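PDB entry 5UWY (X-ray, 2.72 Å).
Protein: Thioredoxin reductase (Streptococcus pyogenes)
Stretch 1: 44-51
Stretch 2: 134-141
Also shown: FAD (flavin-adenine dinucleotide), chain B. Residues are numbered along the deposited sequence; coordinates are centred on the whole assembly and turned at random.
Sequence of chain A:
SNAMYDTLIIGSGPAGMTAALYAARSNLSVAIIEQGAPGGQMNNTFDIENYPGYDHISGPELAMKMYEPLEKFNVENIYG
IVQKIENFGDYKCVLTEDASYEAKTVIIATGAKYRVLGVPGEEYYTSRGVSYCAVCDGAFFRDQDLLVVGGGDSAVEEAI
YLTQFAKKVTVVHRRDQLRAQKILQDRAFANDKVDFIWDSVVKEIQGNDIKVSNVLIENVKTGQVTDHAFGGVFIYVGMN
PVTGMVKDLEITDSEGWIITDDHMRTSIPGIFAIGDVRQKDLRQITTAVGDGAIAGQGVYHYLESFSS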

ATOM      1  N   ASN A  44       8.334   1.848 -18.251  1.00 49.24           N
ATOM      2  CA  ASN A  44       7.686   1.430 -19.486  1.00 58.22           C
ATOM      3  C   ASN A  44       6.241   1.903 -19.585  1.00 65.97           C
ATOM      4  O   ASN A  44       5.556   1.566 -20.556  1.00 85.39           O
ATOM      5  CB  ASN A  44       7.745  -0.094 -19.624  1.00 63.79           C
ATOM      6  CG  ASN A  44       9.165  -0.625 -19.639  1.00 76.04           C
ATOM      7  OD1 ASN A  44      10.112   0.090 -19.303  1.00 90.22           O
ATOM      8  ND2 ASN A  44       9.324  -1.881 -20.038  1.00 70.09           N
ATOM      9  N   THR A  45       5.762   2.680 -18.617  1.00 53.94           N
ATOM     10  CA  THR A  45       4.365   3.094 -18.563  1.00 55.35           C
ATOM     11  C   THR A  45       4.239   4.559 -18.958  1.00 55.02           C
ATOM     12  O   THR A  45       4.926   5.421 -18.398  1.00 51.11           O
ATOM     13  CB  THR A  45       3.776   2.870 -17.167  1.00 48.51           C
ATOM     14  OG1 THR A  45       3.992   1.510 -16.772  1.00 49.44           O
ATOM     15  CG2 THR A  45       2.281   3.157 -17.169  1.00 40.61           C
ATOM     16  N   PHE A  46       3.354   4.833 -19.917  1.00 53.61           N
ATOM     17  CA  PHE A  46       3.127   6.182 -20.419  1.00 64.03           C
ATOM     18  C   PHE A  46       2.556   7.084 -19.332  1.00 68.14           C
ATOM     19  O   PHE A  46       3.211   8.040 -18.904  1.00 64.86           O
ATOM     20  CB  PHE A  46       2.182   6.144 -21.622  1.00 76.86           C
ATOM     21  CG  PHE A  46       2.355   7.294 -22.575  1.00 82.69           C
ATOM     22  CD1 PHE A  46       3.563   7.970 -22.661  1.00 78.55           C
ATOM     23  CD2 PHE A  46       1.307   7.696 -23.390  1.00 74.10           C
ATOM     24  CE1 PHE A  46       3.720   9.026 -23.542  1.00 71.20           C
ATOM     25  CE2 PHE A  46       1.459   8.750 -24.271  1.00 66.19           C
ATOM     26  CZ  PHE A  46       2.667   9.417 -24.346  1.00 68.35           C
ATOM     27  N   ASP A  47       1.340   6.784 -18.882  1.00 69.42           N
ATOM     28  CA  ASP A  47       0.635   7.597 -17.903  1.00 64.15           C
ATOM     29  C   ASP A  47       0.086   6.705 -16.798  1.00 61.76           C
ATOM     30  O   ASP A  47      -0.319   5.565 -17.042  1.00 68.09           O
ATOM     31  CB  ASP A  47      -0.507   8.392 -18.565  1.00 60.97           C
ATOM     32  CG  ASP A  47      -1.090   9.455 -17.652  1.00 67.74           C
ATOM     33  OD1 ASP A  47      -0.420   9.829 -16.667  1.00 74.95           O
ATOM     34  OD2 ASP A  47      -2.219   9.918 -17.923  1.00 65.20           O
ATOM     35  N   ILE A  48       0.084   7.233 -15.575  1.00 42.90           N
ATOM     36  CA  ILE A  48      -0.408   6.518 -14.402  1.00 41.06           C
ATOM     37  C   ILE A  48      -1.389   7.424 -13.674  1.00 46.71           C
ATOM     38  O   ILE A  48      -1.019   8.520 -13.237  1.00 54.34           O
ATOM     39  CB  ILE A  48       0.728   6.089 -13.458  1.00 39.59           C
ATOM     40  CG1 ILE A  48       1.792   5.293 -14.217  1.00 39.42           C
ATOM     41  CG2 ILE A  48       0.174   5.281 -12.297  1.00 44.37           C
ATOM     42  CD1 ILE A  48       3.082   5.108 -13.445  1.00 38.59           C
ATOM     43  N   GLU A  49      -2.635   6.965 -13.527  1.00 41.48           N
ATOM     44  CA  GLU A  49      -3.675   7.776 -12.904  1.00 50.17           C
ATOM     45  C   GLU A  49      -4.356   7.059 -11.743  1.00 51.61           C
ATOM     46  O   GLU A  49      -5.445   7.467 -11.328  1.00 57.21           O
ATOM     47  CB  GLU A  49      -4.719   8.204 -13.939  1.00 54.07           C
ATOM     48  CG  GLU A  49      -4.233   9.278 -14.899  1.00 64.19           C
ATOM     49  CD  GLU A  49      -5.332   9.784 -15.815  1.00 73.02           C
ATOM     50  OE1 GLU A  49      -6.480   9.308 -15.691  1.00 72.99           O
ATOM     51  OE2 GLU A  49      -5.045  10.657 -16.659  1.00 76.36           O
ATOM     52  N   ASN A  50      -3.745   6.002 -11.207  1.00 48.37           N
ATOM     53  CA  ASN A  50      -4.294   5.315 -10.042  1.00 43.36           C
ATOM     54  C   ASN A  50      -3.300   5.247  -8.889  1.00 36.67           C
ATOM     55  O   ASN A  50      -3.410   4.365  -8.031  1.00 48.24           O
ATOM     56  CB  ASN A  50      -4.784   3.911 -10.409  1.00 37.25           C
ATOM     57  CG  ASN A  50      -3.704   3.056 -11.028  1.00 36.20           C
ATOM     58  OD1 ASN A  50      -2.567   3.494 -11.206  1.00 36.11           O
ATOM     59  ND2 ASN A  50      -4.055   1.819 -11.359  1.00 35.64           N
ATOM     60  N   TYR A  51      -2.327   6.156  -8.850  1.00 37.11           N
ATOM     61  CA  TYR A  51      -1.495   6.315  -7.668  1.00 36.18           C
ATOM     62  C   TYR A  51      -1.994   7.509  -6.875  1.00 37.43           C
ATOM     63  O   TYR A  51      -1.935   8.643  -7.378  1.00 40.19           O
ATOM     64  CB  TYR A  51      -0.027   6.502  -8.036  1.00 36.05           C
ATOM     65  CG  TYR A  51       0.870   6.493  -6.817  1.00 35.03           C
ATOM     66  CD1 TYR A  51       0.995   5.350  -6.041  1.00 33.22           C
ATOM     67  CD2 TYR A  51       1.574   7.626  -6.433  1.00 36.03           C
ATOM     68  CE1 TYR A  51       1.799   5.330  -4.920  1.00 32.35           C
ATOM     69  CE2 TYR A  51       2.387   7.615  -5.309  1.00 35.21           C
ATOM     70  CZ  TYR A  51       2.495   6.462  -4.558  1.00 39.81           C
ATOM     71  OH  TYR A  51       3.298   6.435  -3.441  1.00 50.90           O
ATOM     72  N   ALA A 134      -5.145  -4.569 -17.836  1.00 41.90           N
ATOM     73  CA  ALA A 134      -6.440  -3.922 -18.020  1.00 42.27           C
ATOM     74  C   ALA A 134      -6.783  -3.013 -16.845  1.00 41.93           C
ATOM     75  O   ALA A 134      -7.309  -1.911 -17.040  1.00 44.49           O
ATOM     76  CB  ALA A 134      -7.523  -4.979 -18.223  1.00 44.14           C
ATOM     77  N   VAL A 135      -6.505  -3.460 -15.617  1.00 41.48           N
ATOM     78  CA  VAL A 135      -6.680  -2.616 -14.438  1.00 42.18           C
ATOM     79  C   VAL A 135      -5.837  -1.355 -14.544  1.00 41.11           C
ATOM     80  O   VAL A 135      -6.158  -0.332 -13.930  1.00 47.99           O
ATOM     81  CB  VAL A 135      -6.328  -3.413 -13.161  1.00 40.85           C
ATOM     82  CG1 VAL A 135      -6.600  -2.590 -11.908  1.00 40.74           C
ATOM     83  CG2 VAL A 135      -7.108  -4.717 -13.120  1.00 41.04           C
ATOM     84  N   CYS A 136      -4.778  -1.399 -15.348  1.00 47.40           N
ATOM     85  CA  CYS A 136      -3.784  -0.338 -15.421  1.00 48.74           C
ATOM     86  C   CYS A 136      -4.193   0.778 -16.381  1.00 48.21           C
ATOM     87  O   CYS A 136      -4.328   1.937 -15.972  1.00 41.50           O
ATOM     88  CB  CYS A 136      -2.438  -0.954 -15.820  1.00 63.84           C
ATOM     89  SG  CYS A 136      -1.716  -2.019 -14.532  1.00 76.09           S
ATOM     90  N   ASP A 137      -4.393   0.445 -17.658  1.00 41.81           N
ATOM     91  CA  ASP A 137      -4.692   1.440 -18.681  1.00 42.31           C
ATOM     92  C   ASP A 137      -6.072   1.266 -19.307  1.00 42.83           C
ATOM     93  O   ASP A 137      -6.389   1.960 -20.279  1.00 43.37           O
ATOM     94  CB  ASP A 137      -3.618   1.408 -19.773  1.00 46.45           C
ATOM     95  CG  ASP A 137      -2.228   1.158 -19.217  1.00 61.98           C
ATOM     96  OD1 ASP A 137      -1.825   1.875 -18.276  1.00 65.65           O
ATOM     97  OD2 ASP A 137      -1.537   0.246 -19.722  1.00 64.39           O
ATOM     98  N   GLY A 138      -6.904   0.370 -18.773  1.00 42.76           N
ATOM     99  CA  GLY A 138      -8.214   0.144 -19.362  1.00 43.36           C
ATOM    100  C   GLY A 138      -9.104   1.373 -19.357  1.00 43.73           C
ATOM    101  O   GLY A 138      -9.904   1.568 -20.276  1.00 44.41           O
ATOM    102  N   ALA A 139      -8.975   2.218 -18.338  1.00 45.79           N
ATOM    103  CA  ALA A 139      -9.776   3.430 -18.219  1.00 43.77           C
ATOM    104  C   ALA A 139      -9.350   4.535 -19.182  1.00 55.22           C
ATOM    105  O   ALA A 139     -10.005   5.582 -19.225  1.00 44.58           O
ATOM    106  CB  ALA A 139      -9.720   3.951 -16.781  1.00 43.38           C
ATOM    107  N   PHE A 140      -8.271   4.339 -19.945  1.00 57.51           N
ATOM    108  CA  PHE A 140      -7.840   5.328 -20.924  1.00 44.53           C
ATOM    109  C   PHE A 140      -8.554   5.172 -22.258  1.00 57.41           C
ATOM    110  O   PHE A 140      -8.649   6.145 -23.015  1.00 65.46           O
ATOM    111  CB  PHE A 140      -6.331   5.228 -21.163  1.00 44.21           C
ATOM    112  CG  PHE A 140      -5.498   5.676 -20.004  1.00 43.64           C
ATOM    113  CD1 PHE A 140      -5.819   6.825 -19.304  1.00 43.73           C
ATOM    114  CD2 PHE A 140      -4.386   4.949 -19.615  1.00 50.82           C
ATOM    115  CE1 PHE A 140      -5.047   7.240 -18.237  1.00 46.73           C
ATOM    116  CE2 PHE A 140      -3.609   5.355 -18.548  1.00 42.73           C
ATOM    117  CZ  PHE A 140      -3.939   6.503 -17.858  1.00 46.30           C
ATOM    118  N   PHE A 141      -9.058   3.981 -22.553  1.00 52.08           N
ATOM    119  CA  PHE A 141      -9.600   3.645 -23.870  1.00 56.68           C
ATOM    120  C   PHE A 141     -11.123   3.583 -23.836  1.00 56.75           C
ATOM    121  O   PHE A 141     -11.742   2.638 -24.320  1.00 56.63           O
ATOM    122  CB  PHE A 141      -9.005   2.327 -24.368  1.00 54.61           C
ATOM    123  CG  PHE A 141      -7.493   2.318 -24.459  1.00 64.04           C
ATOM    124  CD1 PHE A 141      -6.701   2.463 -23.330  1.00 72.58           C
ATOM    125  CD2 PHE A 141      -6.867   2.175 -25.686  1.00 73.39           C
ATOM    126  CE1 PHE A 141      -5.324   2.460 -23.418  1.00 78.24           C
ATOM    127  CE2 PHE A 141      -5.486   2.169 -25.780  1.00 80.19           C
ATOM    128  CZ  PHE A 141      -4.714   2.312 -24.644  1.00 80.14           C
TER
HETATM  129  PA  FAD B 401       9.293  -4.072 -10.360  1.00 80.49           P
HETATM  130  O1A FAD B 401       9.142  -2.594 -10.382  1.00 81.20           O
HETATM  131  O2A FAD B 401       8.919  -4.811 -11.649  1.00 70.56           O
HETATM  132  O5B FAD B 401      10.752  -4.479  -9.994  1.00 80.47           O
HETATM  133  C5B FAD B 401      11.711  -4.806 -11.020  1.00 82.82           C
HETATM  134  C4B FAD B 401      13.070  -4.306 -10.614  1.00 83.00           C
HETATM  135  O4B FAD B 401      13.882  -5.424 -10.183  1.00 83.74           O
HETATM  136  C3B FAD B 401      13.849  -3.596 -11.724  1.00 82.40           C
HETATM  137  O3B FAD B 401      14.419  -2.375 -11.262  1.00 84.03           O
HETATM  138  C2B FAD B 401      14.910  -4.627 -12.119  1.00 80.80           C
HETATM  139  O2B FAD B 401      16.089  -3.989 -12.601  1.00 76.36           O
HETATM  140  C1B FAD B 401      15.153  -5.307 -10.774  1.00 83.60           C
HETATM  141  N9A FAD B 401      15.767  -6.633 -10.853  1.00 77.78           N
HETATM  142  C8A FAD B 401      15.198  -7.800 -11.293  1.00 79.78           C
HETATM  143  N7A FAD B 401      15.997  -8.842 -11.245  1.00 82.94           N
HETATM  144  C5A FAD B 401      17.173  -8.320 -10.733  1.00 78.94           C
HETATM  145  C6A FAD B 401      18.419  -8.910 -10.435  1.00 67.92           C
HETATM  146  N6A FAD B 401      18.688 -10.203 -10.619  1.00 63.97           N
HETATM  147  N1A FAD B 401      19.386  -8.106  -9.934  1.00 63.94           N
HETATM  148  C2A FAD B 401      19.118  -6.812  -9.748  1.00 63.42           C
HETATM  149  N3A FAD B 401      17.986  -6.150  -9.990  1.00 69.04           N
HETATM  150  C4A FAD B 401      17.049  -6.967 -10.485  1.00 76.45           C
HETATM  151  N1  FAD B 401       1.255   0.206 -12.278  1.00108.00           N
HETATM  152  C2  FAD B 401       0.214   0.974 -11.841  1.00 96.75           C
HETATM  153  O2  FAD B 401       0.053   1.230 -10.641  1.00 84.60           O
HETATM  154  N3  FAD B 401      -0.688   1.490 -12.756  1.00 94.67           N
HETATM  155  C4  FAD B 401      -0.657   1.302 -14.122  1.00 95.24           C
HETATM  156  O4  FAD B 401      -1.517   1.813 -14.836  1.00 94.45           O
HETATM  157  C4X FAD B 401       0.450   0.481 -14.577  1.00104.15           C
HETATM  158  N5  FAD B 401       0.555   0.250 -15.855  1.00105.56           N
HETATM  159  C5X FAD B 401       1.608  -0.535 -16.291  1.00 96.36           C
HETATM  160  C6  FAD B 401       1.731  -0.788 -17.656  1.00 85.78           C
HETATM  161  C7  FAD B 401       2.771  -1.567 -18.150  1.00 82.50           C
HETATM  162  C7M FAD B 401       2.869  -1.818 -19.632  1.00 67.62           C
HETATM  163  C8  FAD B 401       3.713  -2.110 -17.260  1.00 94.12           C
HETATM  164  C8M FAD B 401       4.851  -2.958 -17.762  1.00 91.37           C
HETATM  165  C9  FAD B 401       3.594  -1.859 -15.895  1.00 99.70           C
HETATM  166  C9A FAD B 401       2.552  -1.079 -15.405  1.00 99.41           C
HETATM  167  N10 FAD B 401       2.391  -0.818 -14.026  1.00 99.92           N
HETATM  168  C10 FAD B 401       1.355  -0.026 -13.579  1.00107.03           C
HETATM  169  C1' FAD B 401       3.367  -1.325 -13.045  1.00 89.55           C
HETATM  170  C2' FAD B 401       2.901  -2.562 -12.283  1.00 82.94           C
HETATM  171  O2' FAD B 401       2.125  -2.195 -11.142  1.00 84.75           O
HETATM  172  C3' FAD B 401       4.127  -3.344 -11.808  1.00 78.54           C
HETATM  173  O3' FAD B 401       3.690  -4.646 -11.439  1.00 69.64           O
HETATM  174  C4' FAD B 401       4.905  -2.734 -10.635  1.00 68.91           C
HETATM  175  O4' FAD B 401       5.677  -1.625 -11.096  1.00 56.51           O
HETATM  176  C5' FAD B 401       5.817  -3.744  -9.967  1.00 64.35           C
HETATM  177  O5' FAD B 401       6.529  -3.109  -8.884  1.00 57.59           O
HETATM  178  P   FAD B 401       7.633  -3.887  -8.064  1.00 33.30           P
HETATM  179  O1P FAD B 401       6.955  -4.925  -7.166  1.00 37.43           O
HETATM  180  O2P FAD B 401       8.557  -2.983  -7.332  1.00 22.59           O
HETATM  181  O3P FAD B 401       8.429  -4.690  -9.183  1.00 60.77           O

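Contact between residues 44-51, a segment without regular helix or strand, and residues 134-141, which begin as a helix. The two bury 231 Å² between them, both sides summed, and no hydrogen bond crosses; the contact rests on packing around one aromatic ring and on a flavin that touches both sides. Phe140, with chi1 at -70° (m), has its CA-to-CB bond directed toward the other stretch and contributes the largest covered area. It meets its neighbours with its ring edge: Glu49 CD lies 3.5 Å from Phe140 CE1, and Asp47 O lies 3.6 Å from Phe140 CE2, both near the ring plane. The backbone oxygen of Asp47 and the carboxylate oxygens of Glu49 thus lie near the slightly positive hydrogens of the rim rather than over the electron-rich face. The Asp47 side chain (chi1 t) also approaches the ring, with OD2 3.8 Å from Phe140 CZ, while its OD1 accepts a weak bond from Ile48 N (2.9 Å, 119° at the hydrogen). Glu49, m then t, carries its carboxylate to the same rim. Its OE2 lies 3.2 Å from Asp47 OD2; as two acceptors they form no hydrogen bond. The CA-to-CB bond of Asn50 (chi1 57°, p) points toward the other stretch; its ND2 stays 4.0 Å from Val135 O and is hydrogen-bonded elsewhere in the structure, while Asn50 OD1 accepts from FAD N3 at 3.2 Å and 162°, a nearly straight bond consistent with the p rotamer. Thr45 (m) brings OG1 to 3.2 Å from FAD C5X and leaves CG2 4.4 Å from Asp137 OD1. Asp137 leaves its backbone sideways, but chi1 at -37° brings its end nearer; OD1 stands 3.5 Å from FAD O4, and OD2 is hydrogen-bonded elsewhere in the structure. Gly138 N bonds to Ala134 O at 2.9 Å; an ideal CB on Gly138 would come within 2.4 Å of that same oxygen. Phe140 N bonds to Asp137 O at 3.1 Å.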